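PDB 1XKY: dihydrodipicolinate synthase from Bacillus anthracis, which probably condenses pyruvate with aspartate semialdehyde in the branch of metabolism that leads to lysine, and is built as a TIM barrel. Local coordinates for residues Thr88-Asn92 and Thr93-Ile97; Lys101-Glu105 and Val106-Ala110; Val152-Val156 and Asp157-Arg161; Val160-Ser163 and Glu164-Asn167. All coordinates share one frame; numbering follows the deposited sequence.

Contacts 1 to 3 are partly buried; contact 4 is a surface contact. Contacts 1 and 2 hold the two ends of helix 93-105 and touch through Thr-88 CG2 and Ala-103 CB, 3.6 Å apart. Contacts 3 and 4 do the same for helix 156-163 and share Val-160 and Arg-161. At the starts, contact 1 uses the loop after strand 84-87 and contact 3 that between helices 147-150 and 156-163; polar Asn-92 and Ser-155 meet the first helical turn, and a second subunit comes close to contact 1. The ends, contacts 2 and 4, lead into strands 110-114 and 168-173. There carbonyl groups do most of the polar work, turning to amides, to water and, in contact 4, to potassium.

Contact 1 (Thr88-Asn92 and Thr93-Ile97)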
ATOM      1  N   THR A  88       5.379  16.022 -24.287  1.00 16.00           N
ATOM      2  CA  THR A  88       4.743  15.474 -25.489  1.00 16.14           C
ATOM      3  C   THR A  88       4.262  14.022 -25.346  1.00 16.37           C
ATOM      4  O   THR A  88       3.454  13.545 -26.158  1.00 16.39           O
ATOM      5  CB  THR A  88       5.682  15.571 -26.702  1.00 15.74           C
ATOM      6  OG1 THR A  88       6.875  14.827 -26.447  1.00 16.41           O
ATOM      7  CG2 THR A  88       6.034  17.014 -27.005  1.00 15.71           C
ATOM      8  N   GLY A  89       4.745  13.331 -24.314  1.00 16.10           N
ATOM      9  CA  GLY A  89       4.395  11.932 -24.096  1.00 16.12           C
ATOM     10  C   GLY A  89       3.020  11.725 -23.484  1.00 15.75           C
ATOM     11  O   GLY A  89       2.664  12.375 -22.502  1.00 16.31           O
ATOM     12  N   SER A  90       2.242  10.828 -24.087  1.00 15.43           N
ATOM     13  CA  SER A  90       0.972  10.378 -23.523  1.00 15.32           C
ATOM     14  C   SER A  90       1.030   8.852 -23.335  1.00 15.02           C
ATOM     15  O   SER A  90       2.111   8.256 -23.371  1.00 15.66           O
ATOM     16  CB  SER A  90      -0.203  10.815 -24.417  1.00 15.12           C
ATOM     17  OG  SER A  90      -0.167  10.215 -25.702  1.00 14.78           O
ATOM     18  N   ASN A  91      -0.126   8.234 -23.122  1.00 14.77           N
ATOM     19  CA  ASN A  91      -0.239   6.779 -23.024  1.00 14.72           C
ATOM     20  C   ASN A  91      -0.540   6.085 -24.366  1.00 14.79           C
ATOM     21  O   ASN A  91      -0.868   4.891 -24.402  1.00 14.63           O
ATOM     22  CB  ASN A  91      -1.270   6.395 -21.949  1.00 14.41           C
ATOM     23  CG  ASN A  91      -2.701   6.795 -22.301  1.00 14.30           C
ATOM     24  OD1 ASN A  91      -3.636   6.465 -21.558  1.00 17.43           O
ATOM     25  ND2 ASN A  91      -2.888   7.493 -23.419  1.00 11.91           N
ATOM     26  N   ASN A  92      -0.419   6.853 -25.451  1.00 14.93           N
ATOM     27  CA  ASN A  92      -0.625   6.403 -26.826  1.00 15.06           C
ATOM     28  C   ASN A  92       0.668   6.696 -27.594  1.00 15.07           C
ATOM     29  O   ASN A  92       1.035   7.860 -27.801  1.00 14.45           O
ATOM     30  CB  ASN A  92      -1.819   7.159 -27.432  1.00 15.21           C
ATOM     31  CG  ASN A  92      -2.054   6.855 -28.918  1.00 15.17           C
ATOM     32  OD1 ASN A  92      -1.145   6.485 -29.647  1.00 15.11           O
ATOM     33  ND2 ASN A  92      -3.284   7.060 -29.369  1.00 14.34           N
ATOM     34  N   THR A  93       1.364   5.643 -28.015  1.00 14.98           N
ATOM     35  CA  THR A  93       2.694   5.803 -28.631  1.00 15.20           C
ATOM     36  C   THR A  93       2.642   6.574 -29.962  1.00 15.58           C
ATOM     37  O   THR A  93       3.437   7.495 -30.194  1.00 14.31           O
ATOM     38  CB  THR A  93       3.388   4.427 -28.839  1.00 15.46           C
ATOM     39  OG1 THR A  93       3.355   3.677 -27.613  1.00 15.06           O
ATOM     40  CG2 THR A  93       4.834   4.611 -29.262  1.00 15.85           C
ATOM     41  N   HIS A  94       1.685   6.208 -30.817  1.00 15.82           N
ATOM     42  CA  HIS A  94       1.509   6.872 -32.111  1.00 16.04           C
ATOM     43  C   HIS A  94       1.241   8.374 -31.934  1.00 15.77           C
ATOM     44  O   HIS A  94       1.878   9.207 -32.584  1.00 15.29           O
ATOM     45  CB  HIS A  94       0.367   6.211 -32.894  1.00 16.44           C
ATOM     46  CG  HIS A  94       0.195   6.749 -34.279  1.00 18.06           C
ATOM     47  ND1 HIS A  94       0.938   6.300 -35.350  1.00 20.36           N
ATOM     48  CD2 HIS A  94      -0.628   7.706 -34.767  1.00 20.44           C
ATOM     49  CE1 HIS A  94       0.575   6.954 -36.439  1.00 20.58           C
ATOM     50  NE2 HIS A  94      -0.369   7.816 -36.111  1.00 20.33           N
ATOM     51  N   ALA A  95       0.313   8.712 -31.043  1.00 15.20           N
ATOM     52  CA  ALA A  95      -0.007  10.112 -30.771  1.00 15.40           C
ATOM     53  C   ALA A  95       1.201  10.849 -30.191  1.00 15.66           C
ATOM     54  O   ALA A  95       1.428  12.011 -30.519  1.00 15.44           O
ATOM     55  CB  ALA A  95      -1.207  10.224 -29.834  1.00 15.30           C
ATOM     56  N   SER A  96       1.977  10.160 -29.356  1.00 15.75           N
ATOM     57  CA  SER A  96       3.161  10.749 -28.726  1.00 16.09           C
ATOM     58  C   SER A  96       4.233  11.107 -29.757  1.00 16.54           C
ATOM     59  O   SER A  96       4.865  12.162 -29.654  1.00 16.78           O
ATOM     60  CB  SER A  96       3.733   9.818 -27.648  1.00 16.32           C
ATOM     61  OG  SER A  96       2.809   9.606 -26.593  1.00 15.44           O
ATOM     62  N   ILE A  97       4.434  10.237 -30.742  1.00 17.31           N
ATOM     63  CA  ILE A  97       5.311  10.535 -31.881  1.00 17.86           C
ATOM     64  C   ILE A  97       4.814  11.769 -32.656  1.00 18.19           C
ATOM     65  O   ILE A  97       5.588  12.678 -32.943  1.00 17.81           O
ATOM     66  CB  ILE A  97       5.457   9.306 -32.817  1.00 17.96           C
ATOM     67  CG1 ILE A  97       6.341   8.245 -32.139  1.00 18.15           C
ATOM     68  CG2 ILE A  97       6.028   9.714 -34.179  1.00 17.96           C
ATOM     69  CD1 ILE A  97       6.277   6.864 -32.765  1.00 17.83           C
TER
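In Asn-92 the amide carbon CG is swung opposite the backbone nitrogen (chi1 175°), which carries OD1 forward over the first helical turn to Ala-95; in Ser-96 the hydroxyl is folded back beside its own nitrogen (chi1 -63°), facing the incoming loop. Asn-92 OD1 accepts from Ala-95 N at 3.0 Å in an almost straight bond (177°), although the N-H comes from above the carboxamide plane. Asparagine suits the place because its short side chain carries an acceptor to an amide that has no helical carbonyl before it. The small methyl of Ala-95 lies over that same face of the amide, its CB 3.6 Å from Asn-92 CG.

Ser-96 OG has two partners in the loop. It takes the N-H of Ser-90 N at 2.8 Å and gives its own proton to Asn-92 O, also at 2.8 Å, approaching above that carbonyl's plane. Asn-92 O meanwhile accepts Ser-96 N at 2.9 Å, so one carbonyl oxygen serves two donors of a single serine. A weak bond also runs from Asn-92 N to Ser-90 OG. Thr-93 OG1 is hydrogen-bonded to His-129 of helix 123-135, and Asn-92 ND2 reaches weakly to Pro-60 O of the second subunit. The whole is an asparagine N-cap that starts helix 93-105 at the end of the loop that follows strand 84-87, a strand-to-helix loop of the TIM barrel.

Contact 2 (Lys101-Glu105 and Val106-Ala110); sequences KKATE and VGVDA
The flat groups where Lys-102, Ala-103 and Thr-104 meet Val-106 and Gly-107 are peptide units. Gly-107 N lies above the face of the Thr-104 carbonyl, 64° out of its plane, and bonds to Thr-104 O at 3.2 Å. Val-106 N stays closer to the plane of the Lys-102 carbonyl, tilted 22°, at 3.3 Å from Lys-102 O; a weak bond to Ala-103 O shares the same N-H. Thr-104 O is also met by a water, which donates to it and to Val-108 O and so ties the last turn to the departing chain.

Gly-107 has a left-handed backbone (phi 90°), where a beta carbon would press on the preceding carbonyl oxygen; glycine has none and lets the chain turn out of the helix. The branched valines fill the turn. Val-108 CG2 comes within 3.4 Å of Ala-103 O and 3.9 Å of Ala-103 CB, while Val-106 CG2 lies 3.4 Å from the same oxygen, Ala-103 O.

Around this turn, Val-106 packs on Tyr-71 and Arg-72 of helix 64-78, and Ala-103 and Val-108 rest on Ala-86 of strand 84-87, beside which the chain continues as strand 110-114.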
ATOM      1  N   LYS A 101       6.911  15.371 -32.900  1.00 18.17           N
ATOM      2  CA  LYS A 101       7.274  16.010 -34.175  1.00 18.61           C
ATOM      3  C   LYS A 101       6.846  17.464 -34.186  1.00 18.02           C
ATOM      4  O   LYS A 101       7.620  18.335 -34.544  1.00 17.15           O
ATOM      5  CB  LYS A 101       6.610  15.322 -35.376  1.00 19.14           C
ATOM      6  CG  LYS A 101       6.874  13.830 -35.532  1.00 21.96           C
ATOM      7  CD  LYS A 101       8.148  13.516 -36.285  1.00 24.50           C
ATOM      8  CE  LYS A 101       8.333  12.012 -36.454  1.00 24.68           C
ATOM      9  NZ  LYS A 101       7.221  11.380 -37.218  1.00 28.74           N
ATOM     10  N   LYS A 102       5.595  17.712 -33.807  1.00 17.85           N
ATOM     11  CA  LYS A 102       5.055  19.062 -33.780  1.00 18.13           C
ATOM     12  C   LYS A 102       5.826  19.981 -32.828  1.00 18.11           C
ATOM     13  O   LYS A 102       6.152  21.112 -33.189  1.00 18.18           O
ATOM     14  CB  LYS A 102       3.562  19.040 -33.442  1.00 18.35           C
ATOM     15  CG  LYS A 102       2.691  18.555 -34.595  1.00 19.33           C
ATOM     16  CD  LYS A 102       1.375  17.997 -34.107  1.00 21.58           C
ATOM     17  CE  LYS A 102       0.325  17.963 -35.198  1.00 23.82           C
ATOM     18  NZ  LYS A 102       0.861  17.380 -36.464  1.00 27.69           N
ATOM     19  N   ALA A 103       6.130  19.498 -31.627  1.00 18.22           N
ATOM     20  CA  ALA A 103       6.973  20.251 -30.692  1.00 18.56           C
ATOM     21  C   ALA A 103       8.360  20.531 -31.284  1.00 18.94           C
ATOM     22  O   ALA A 103       8.874  21.643 -31.168  1.00 18.55           O
ATOM     23  CB  ALA A 103       7.102  19.519 -29.367  1.00 18.38           C
ATOM     24  N   THR A 104       8.953  19.529 -31.931  1.00 19.22           N
ATOM     25  CA  THR A 104      10.271  19.694 -32.541  1.00 19.63           C
ATOM     26  C   THR A 104      10.229  20.802 -33.603  1.00 20.37           C
ATOM     27  O   THR A 104      11.140  21.633 -33.684  1.00 20.46           O
ATOM     28  CB  THR A 104      10.766  18.373 -33.180  1.00 19.85           C
ATOM     29  OG1 THR A 104      10.909  17.375 -32.167  1.00 19.07           O
ATOM     30  CG2 THR A 104      12.106  18.557 -33.890  1.00 19.76           C
ATOM     31  N   GLU A 105       9.155  20.812 -34.393  1.00 20.69           N
ATOM     32  CA  GLU A 105       8.962  21.793 -35.457  1.00 21.38           C
ATOM     33  C   GLU A 105       8.854  23.242 -34.980  1.00 21.17           C
ATOM     34  O   GLU A 105       9.221  24.155 -35.718  1.00 21.46           O
ATOM     35  CB  GLU A 105       7.712  21.455 -36.267  1.00 21.86           C
ATOM     36  CG  GLU A 105       7.835  20.236 -37.156  1.00 24.26           C
ATOM     37  CD  GLU A 105       6.480  19.770 -37.690  1.00 27.34           C
ATOM     38  OE1 GLU A 105       5.454  20.424 -37.392  1.00 29.77           O
ATOM     39  OE2 GLU A 105       6.441  18.753 -38.414  1.00 30.89           O
ATOM     40  N   VAL A 106       8.338  23.466 -33.771  1.00 20.56           N
ATOM     41  CA  VAL A 106       8.244  24.833 -33.232  1.00 20.22           C
ATOM     42  C   VAL A 106       9.421  25.243 -32.345  1.00 19.74           C
ATOM     43  O   VAL A 106       9.366  26.290 -31.701  1.00 20.11           O
ATOM     44  CB  VAL A 106       6.896  25.100 -32.493  1.00 20.35           C
ATOM     45  CG1 VAL A 106       5.724  24.779 -33.399  1.00 20.47           C
ATOM     46  CG2 VAL A 106       6.806  24.332 -31.171  1.00 20.50           C
ATOM     47  N   GLY A 107      10.470  24.426 -32.302  1.00 19.14           N
ATOM     48  CA  GLY A 107      11.753  24.844 -31.742  1.00 18.75           C
ATOM     49  C   GLY A 107      12.006  24.623 -30.262  1.00 18.20           C
ATOM     50  O   GLY A 107      12.875  25.284 -29.676  1.00 18.09           O
ATOM     51  N   VAL A 108      11.278  23.695 -29.641  1.00 17.57           N
ATOM     52  CA  VAL A 108      11.575  23.345 -28.247  1.00 17.14           C
ATOM     53  C   VAL A 108      12.958  22.675 -28.203  1.00 17.01           C
ATOM     54  O   VAL A 108      13.485  22.240 -29.229  1.00 16.84           O
ATOM     55  CB  VAL A 108      10.499  22.425 -27.602  1.00 17.31           C
ATOM     56  CG1 VAL A 108       9.120  23.064 -27.682  1.00 16.60           C
ATOM     57  CG2 VAL A 108      10.498  21.021 -28.229  1.00 16.91           C
ATOM     58  N   ASP A 109      13.550  22.603 -27.018  1.00 16.79           N
ATOM     59  CA  ASP A 109      14.912  22.094 -26.874  1.00 16.64           C
ATOM     60  C   ASP A 109      14.981  20.618 -26.485  1.00 16.46           C
ATOM     61  O   ASP A 109      16.018  19.974 -26.659  1.00 16.00           O
ATOM     62  CB  ASP A 109      15.656  22.948 -25.853  1.00 16.82           C
ATOM     63  CG  ASP A 109      15.712  24.403 -26.265  1.00 17.84           C
ATOM     64  OD1 ASP A 109      15.008  25.227 -25.648  1.00 17.23           O
ATOM     65  OD2 ASP A 109      16.434  24.712 -27.244  1.00 19.96           O
ATOM     66  N   ALA A 110      13.878  20.102 -25.951  1.00 15.89           N
ATOM     67  CA  ALA A 110      13.792  18.733 -25.490  1.00 15.55           C
ATOM     68  C   ALA A 110      12.337  18.375 -25.285  1.00 15.70           C
ATOM     69  O   ALA A 110      11.457  19.253 -25.308  1.00 15.35           O
ATOM     70  CB  ALA A 110      14.550  18.574 -24.175  1.00 15.21           C
TER
HETATM   71  O   HOH W   1      13.451  21.781 -32.174  1.00 29.63           O

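Contact 3 (Val152-Val156 and Asp157-Arg161); sequences VQISV and DTVVR
Backbone hydrogen bonds come first: Ser-155 O takes Val-159 N at 3.0 Å and Val-156 O takes Val-160 N at 2.9 Å. They close the first turns of helix 156-163.

Hydroxyls form the second group. Ser-155, the N-cap, has OG tucked between its own nitrogen and carbonyl carbon (chi1 79°), turned toward Thr-158, with Thr-158 OG1 at 3.0 Å. Thr-158 OG1 is hydrogen-bonded to Gln-123 OE1, which also receives Ser-155 N. A small serine fits here, since its hydroxyl stays close to the start of the helix.

Apolar contacts make up the third. Ile-154 CG2 meets two methyls, Val-159 CG2 at 3.5 Å and Thr-158 CG2 at 3.7 Å; in both cases the side chains cross at about a right angle. Val-156 CG1 and Val-160 CG2 touch more loosely, 4.2 Å apart, one turn along the helix. Beta-branched residues suit this face, putting a methyl near the backbone on which Ile-154, Phe-192 and Ile-184 can press.

The chemistry is thus two-sided: hydroxyls and Gln-123 serve the polar start of the helix, while Ile-154 and Val-159 pack together on its apolar side. Thr-158 joins the two, with OG1 in the polar group and CG2 in the apolar one.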
ATOM      1  N   VAL A 152       2.193   2.327 -12.711  1.00 17.78           N
ATOM      2  CA  VAL A 152       3.410   1.603 -13.056  1.00 18.12           C
ATOM      3  C   VAL A 152       4.653   2.419 -12.716  1.00 18.46           C
ATOM      4  O   VAL A 152       4.608   3.648 -12.676  1.00 18.68           O
ATOM      5  CB  VAL A 152       3.443   1.235 -14.551  1.00 18.17           C
ATOM      6  CG1 VAL A 152       2.310   0.278 -14.888  1.00 17.64           C
ATOM      7  CG2 VAL A 152       3.365   2.487 -15.410  1.00 18.85           C
ATOM      8  N   GLN A 153       5.761   1.727 -12.474  1.00 20.00           N
ATOM      9  CA  GLN A 153       7.071   2.367 -12.428  1.00 20.00           C
ATOM     10  C   GLN A 153       7.927   1.958 -13.622  1.00 20.00           C
ATOM     11  O   GLN A 153       7.840   0.827 -14.102  1.00 18.56           O
ATOM     12  CB  GLN A 153       7.790   2.023 -11.123  1.00 20.00           C
ATOM     13  CG  GLN A 153       7.550   0.604 -10.637  1.00 20.00           C
ATOM     14  CD  GLN A 153       8.589  -0.372 -11.151  1.00 20.00           C
ATOM     15  OE1 GLN A 153       9.787  -0.174 -10.950  1.00 20.00           O
ATOM     16  NE2 GLN A 153       8.135  -1.429 -11.816  1.00 20.00           N
ATOM     17  N   ILE A 154       8.752   2.885 -14.098  1.00 17.98           N
ATOM     18  CA  ILE A 154       9.927   2.532 -14.886  1.00 17.47           C
ATOM     19  C   ILE A 154      11.031   1.961 -14.004  1.00 17.16           C
ATOM     20  O   ILE A 154      11.712   2.698 -13.289  1.00 16.58           O
ATOM     21  CB  ILE A 154      10.447   3.758 -15.658  1.00 17.19           C
ATOM     22  CG1 ILE A 154       9.281   4.646 -16.096  1.00 18.28           C
ATOM     23  CG2 ILE A 154      11.271   3.321 -16.860  1.00 17.15           C
ATOM     24  CD1 ILE A 154       9.693   5.806 -16.975  1.00 18.59           C
ATOM     25  N   SER A 155      11.206   0.644 -14.058  1.00 17.16           N
ATOM     26  CA  SER A 155      12.216  -0.029 -13.251  1.00 17.33           C
ATOM     27  C   SER A 155      13.604   0.545 -13.514  1.00 17.29           C
ATOM     28  O   SER A 155      13.856   1.128 -14.568  1.00 16.95           O
ATOM     29  CB  SER A 155      12.208  -1.534 -13.530  1.00 17.25           C
ATOM     30  OG  SER A 155      12.887  -1.833 -14.737  1.00 17.14           O
ATOM     31  N   VAL A 156      14.501   0.377 -12.547  1.00 17.67           N
ATOM     32  CA  VAL A 156      15.890   0.801 -12.707  1.00 18.07           C
ATOM     33  C   VAL A 156      16.479   0.218 -13.993  1.00 18.29           C
ATOM     34  O   VAL A 156      17.086   0.937 -14.780  1.00 17.84           O
ATOM     35  CB  VAL A 156      16.760   0.389 -11.484  1.00 18.27           C
ATOM     36  CG1 VAL A 156      18.249   0.610 -11.776  1.00 18.95           C
ATOM     37  CG2 VAL A 156      16.318   1.149 -10.219  1.00 18.84           C
ATOM     38  N   ASP A 157      16.278  -1.083 -14.200  1.00 18.64           N
ATOM     39  CA  ASP A 157      16.775  -1.782 -15.387  1.00 19.30           C
ATOM     40  C   ASP A 157      16.273  -1.160 -16.690  1.00 18.37           C
ATOM     41  O   ASP A 157      17.041  -0.963 -17.631  1.00 17.72           O
ATOM     42  CB  ASP A 157      16.386  -3.264 -15.333  1.00 20.15           C
ATOM     43  CG  ASP A 157      17.224  -4.069 -14.329  1.00 24.24           C
ATOM     44  OD1 ASP A 157      18.199  -3.522 -13.730  1.00 30.03           O
ATOM     45  OD2 ASP A 157      16.900  -5.267 -14.141  1.00 28.86           O
ATOM     46  N   THR A 158      14.986  -0.845 -16.741  1.00 17.56           N
ATOM     47  CA  THR A 158      14.404  -0.228 -17.926  1.00 17.28           C
ATOM     48  C   THR A 158      15.003   1.157 -18.187  1.00 17.21           C
ATOM     49  O   THR A 158      15.297   1.505 -19.339  1.00 16.98           O
ATOM     50  CB  THR A 158      12.877  -0.158 -17.809  1.00 17.50           C
ATOM     51  OG1 THR A 158      12.366  -1.490 -17.686  1.00 17.03           O
ATOM     52  CG2 THR A 158      12.248   0.527 -19.040  1.00 17.11           C
ATOM     53  N   VAL A 159      15.224   1.924 -17.117  1.00 17.14           N
ATOM     54  CA  VAL A 159      15.822   3.257 -17.238  1.00 17.47           C
ATOM     55  C   VAL A 159      17.247   3.164 -17.744  1.00 17.67           C
ATOM     56  O   VAL A 159      17.649   3.936 -18.615  1.00 17.29           O
ATOM     57  CB  VAL A 159      15.783   4.055 -15.909  1.00 17.29           C
ATOM     58  CG1 VAL A 159      16.518   5.394 -16.060  1.00 17.20           C
ATOM     59  CG2 VAL A 159      14.351   4.303 -15.495  1.00 17.27           C
ATOM     60  N   VAL A 160      17.998   2.199 -17.217  1.00 17.83           N
ATOM     61  CA  VAL A 160      19.370   1.975 -17.658  1.00 18.10           C
ATOM     62  C   VAL A 160      19.398   1.620 -19.152  1.00 17.81           C
ATOM     63  O   VAL A 160      20.161   2.207 -19.907  1.00 17.75           O
ATOM     64  CB  VAL A 160      20.088   0.873 -16.821  1.00 17.98           C
ATOM     65  CG1 VAL A 160      21.458   0.531 -17.434  1.00 19.39           C
ATOM     66  CG2 VAL A 160      20.260   1.308 -15.371  1.00 18.03           C
ATOM     67  N   ARG A 161      18.569   0.672 -19.577  1.00 18.03           N
ATOM     68  CA  ARG A 161      18.490   0.312 -21.003  1.00 18.34           C
ATOM     69  C   ARG A 161      18.164   1.538 -21.861  1.00 18.21           C
ATOM     70  O   ARG A 161      18.800   1.771 -22.889  1.00 18.87           O
ATOM     71  CB  ARG A 161      17.440  -0.767 -21.257  1.00 18.31           C
ATOM     72  CG  ARG A 161      17.733  -2.120 -20.644  1.00 19.36           C
ATOM     73  CD  ARG A 161      16.536  -3.042 -20.826  1.00 20.80           C
ATOM     74  NE  ARG A 161      16.287  -3.350 -22.233  1.00 21.76           N
ATOM     75  CZ  ARG A 161      15.134  -3.802 -22.721  1.00 22.82           C
ATOM     76  NH1 ARG A 161      14.097  -4.001 -21.928  1.00 23.88           N
ATOM     77  NH2 ARG A 161      15.017  -4.057 -24.015  1.00 24.19           N
TER

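Contact 4 (Val160-Ser163 and Glu164-Asn167); sequences VRLS and EIEN. With K (potassium ion), chain F.
Glu-164 folds back along the last helical turn, its side chain laid beside the carbonyls of Val-160 and Arg-161. The chain bends beside its own nitrogen (chi1 -67°) and then runs extended, so that CB lies 3.4 Å from Arg-161 O and CG 3.7 Å from Val-160 O. Glu-164 N bonds to Arg-161 O at 3.2 Å, and only weakly to Val-160 O. A long, charged residue suits this exposed place: its aliphatic part lies on the turn while its carboxylate can reach solvent. Arg-161 takes its own charge elsewhere, in a salt bridge with Glu-124.

Ile-165 pairs with Leu-162. Their side chains lie side by side and point the same way, Leu-162 CD2 touching Ile-165 CD1 at 3.9 Å, and Leu-162 goes on to pack on Tyr-127 and Phe-130 of helix 123-135. Ile-165 N donates to Leu-162 O at 2.9 Å. This is the helix-to-strand turn of a beta/alpha barrel, leading from helix 156-163 to strand 168-173, and its carbonyls bind a metal.

Potassium is bound by Ser-163 O (2.7 Å), Ile-165 O (2.8 Å) and, at longer range, Glu-166 O, with two waters and Ile-168 O also bound. Neutral backbone carbonyls suit this large monovalent ion. Ser-163 OG meanwhile donates to Val-160 O at 2.6 Å, a hydroxyl turned back onto the helix.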
ATOM      1  N   VAL A 160      17.998   2.199 -17.217  1.00 17.83           N
ATOM      2  CA  VAL A 160      19.370   1.975 -17.658  1.00 18.10           C
ATOM      3  C   VAL A 160      19.398   1.620 -19.152  1.00 17.81           C
ATOM      4  O   VAL A 160      20.161   2.207 -19.907  1.00 17.75           O
ATOM      5  CB  VAL A 160      20.088   0.873 -16.821  1.00 17.98           C
ATOM      6  CG1 VAL A 160      21.458   0.531 -17.434  1.00 19.39           C
ATOM      7  CG2 VAL A 160      20.260   1.308 -15.371  1.00 18.03           C
ATOM      8  N   ARG A 161      18.569   0.672 -19.577  1.00 18.03           N
ATOM      9  CA  ARG A 161      18.490   0.312 -21.003  1.00 18.34           C
ATOM     10  C   ARG A 161      18.164   1.538 -21.861  1.00 18.21           C
ATOM     11  O   ARG A 161      18.800   1.771 -22.889  1.00 18.87           O
ATOM     12  CB  ARG A 161      17.440  -0.767 -21.257  1.00 18.31           C
ATOM     13  CG  ARG A 161      17.733  -2.120 -20.644  1.00 19.36           C
ATOM     14  CD  ARG A 161      16.536  -3.042 -20.826  1.00 20.80           C
ATOM     15  NE  ARG A 161      16.287  -3.350 -22.233  1.00 21.76           N
ATOM     16  CZ  ARG A 161      15.134  -3.802 -22.721  1.00 22.82           C
ATOM     17  NH1 ARG A 161      14.097  -4.001 -21.928  1.00 23.88           N
ATOM     18  NH2 ARG A 161      15.017  -4.057 -24.015  1.00 24.19           N
ATOM     19  N   LEU A 162      17.170   2.319 -21.435  1.00 17.99           N
ATOM     20  CA  LEU A 162      16.779   3.520 -22.171  1.00 17.81           C
ATOM     21  C   LEU A 162      17.904   4.569 -22.223  1.00 17.85           C
ATOM     22  O   LEU A 162      18.086   5.229 -23.248  1.00 17.23           O
ATOM     23  CB  LEU A 162      15.480   4.106 -21.604  1.00 17.75           C
ATOM     24  CG  LEU A 162      14.238   3.264 -21.915  1.00 17.90           C
ATOM     25  CD1 LEU A 162      13.034   3.742 -21.119  1.00 18.60           C
ATOM     26  CD2 LEU A 162      13.926   3.261 -23.405  1.00 17.70           C
ATOM     27  N   SER A 163      18.682   4.675 -21.142  1.00 17.99           N
ATOM     28  CA  SER A 163      19.809   5.613 -21.075  1.00 18.68           C
ATOM     29  C   SER A 163      20.893   5.318 -22.119  1.00 18.94           C
ATOM     30  O   SER A 163      21.682   6.201 -22.458  1.00 19.06           O
ATOM     31  CB  SER A 163      20.447   5.623 -19.679  1.00 18.35           C
ATOM     32  OG  SER A 163      21.314   4.512 -19.498  1.00 19.38           O
ATOM     33  N   GLU A 164      20.940   4.084 -22.613  1.00 19.53           N
ATOM     34  CA  GLU A 164      21.867   3.717 -23.672  1.00 20.27           C
ATOM     35  C   GLU A 164      21.449   4.260 -25.039  1.00 20.31           C
ATOM     36  O   GLU A 164      22.232   4.235 -25.977  1.00 20.37           O
ATOM     37  CB  GLU A 164      22.026   2.200 -23.737  1.00 20.45           C
ATOM     38  CG  GLU A 164      22.708   1.631 -22.503  1.00 22.46           C
ATOM     39  CD  GLU A 164      22.632   0.125 -22.419  1.00 24.44           C
ATOM     40  OE1 GLU A 164      22.346  -0.538 -23.439  1.00 27.83           O
ATOM     41  OE2 GLU A 164      22.851  -0.402 -21.315  1.00 27.41           O
ATOM     42  N   ILE A 165      20.216   4.736 -25.164  1.00 20.34           N
ATOM     43  CA  ILE A 165      19.782   5.349 -26.407  1.00 20.24           C
ATOM     44  C   ILE A 165      20.297   6.781 -26.413  1.00 20.33           C
ATOM     45  O   ILE A 165      20.132   7.508 -25.427  1.00 19.87           O
ATOM     46  CB  ILE A 165      18.266   5.289 -26.561  1.00 20.50           C
ATOM     47  CG1 ILE A 165      17.835   3.814 -26.657  1.00 20.77           C
ATOM     48  CG2 ILE A 165      17.818   6.089 -27.783  1.00 20.13           C
ATOM     49  CD1 ILE A 165      16.376   3.586 -26.468  1.00 21.43           C
ATOM     50  N   GLU A 166      20.931   7.164 -27.522  1.00 20.37           N
ATOM     51  CA  GLU A 166      21.726   8.388 -27.613  1.00 21.12           C
ATOM     52  C   GLU A 166      21.013   9.629 -27.064  1.00 20.16           C
ATOM     53  O   GLU A 166      21.577  10.346 -26.239  1.00 19.85           O
ATOM     54  CB  GLU A 166      22.167   8.623 -29.064  1.00 21.96           C
ATOM     55  CG  GLU A 166      22.955   9.896 -29.272  1.00 26.01           C
ATOM     56  CD  GLU A 166      23.518  10.021 -30.676  1.00 31.37           C
ATOM     57  OE1 GLU A 166      24.647  10.542 -30.801  1.00 34.90           O
ATOM     58  OE2 GLU A 166      22.842   9.605 -31.651  1.00 35.89           O
ATOM     59  N   ASN A 167      19.782   9.874 -27.497  1.00 19.04           N
ATOM     60  CA  ASN A 167      19.087  11.120 -27.122  1.00 18.49           C
ATOM     61  C   ASN A 167      18.205  11.046 -25.861  1.00 17.97           C
ATOM     62  O   ASN A 167      17.507  12.009 -25.548  1.00 18.00           O
ATOM     63  CB  ASN A 167      18.292  11.680 -28.312  1.00 18.15           C
ATOM     64  CG  ASN A 167      17.188  10.757 -28.773  1.00 17.21           C
ATOM     65  OD1 ASN A 167      17.297   9.537 -28.660  1.00 19.00           O
ATOM     66  ND2 ASN A 167      16.116  11.339 -29.305  1.00 15.33           N
TER
HETATM   67  K     K F1807      21.850   8.634 -23.554  1.00 17.72           K
HETATM   68  O   HOH W   2      22.947  10.455 -21.542  1.00 24.73           O
HETATM   69  O   HOH W   3      24.055   7.802 -24.721  1.00 23.77           O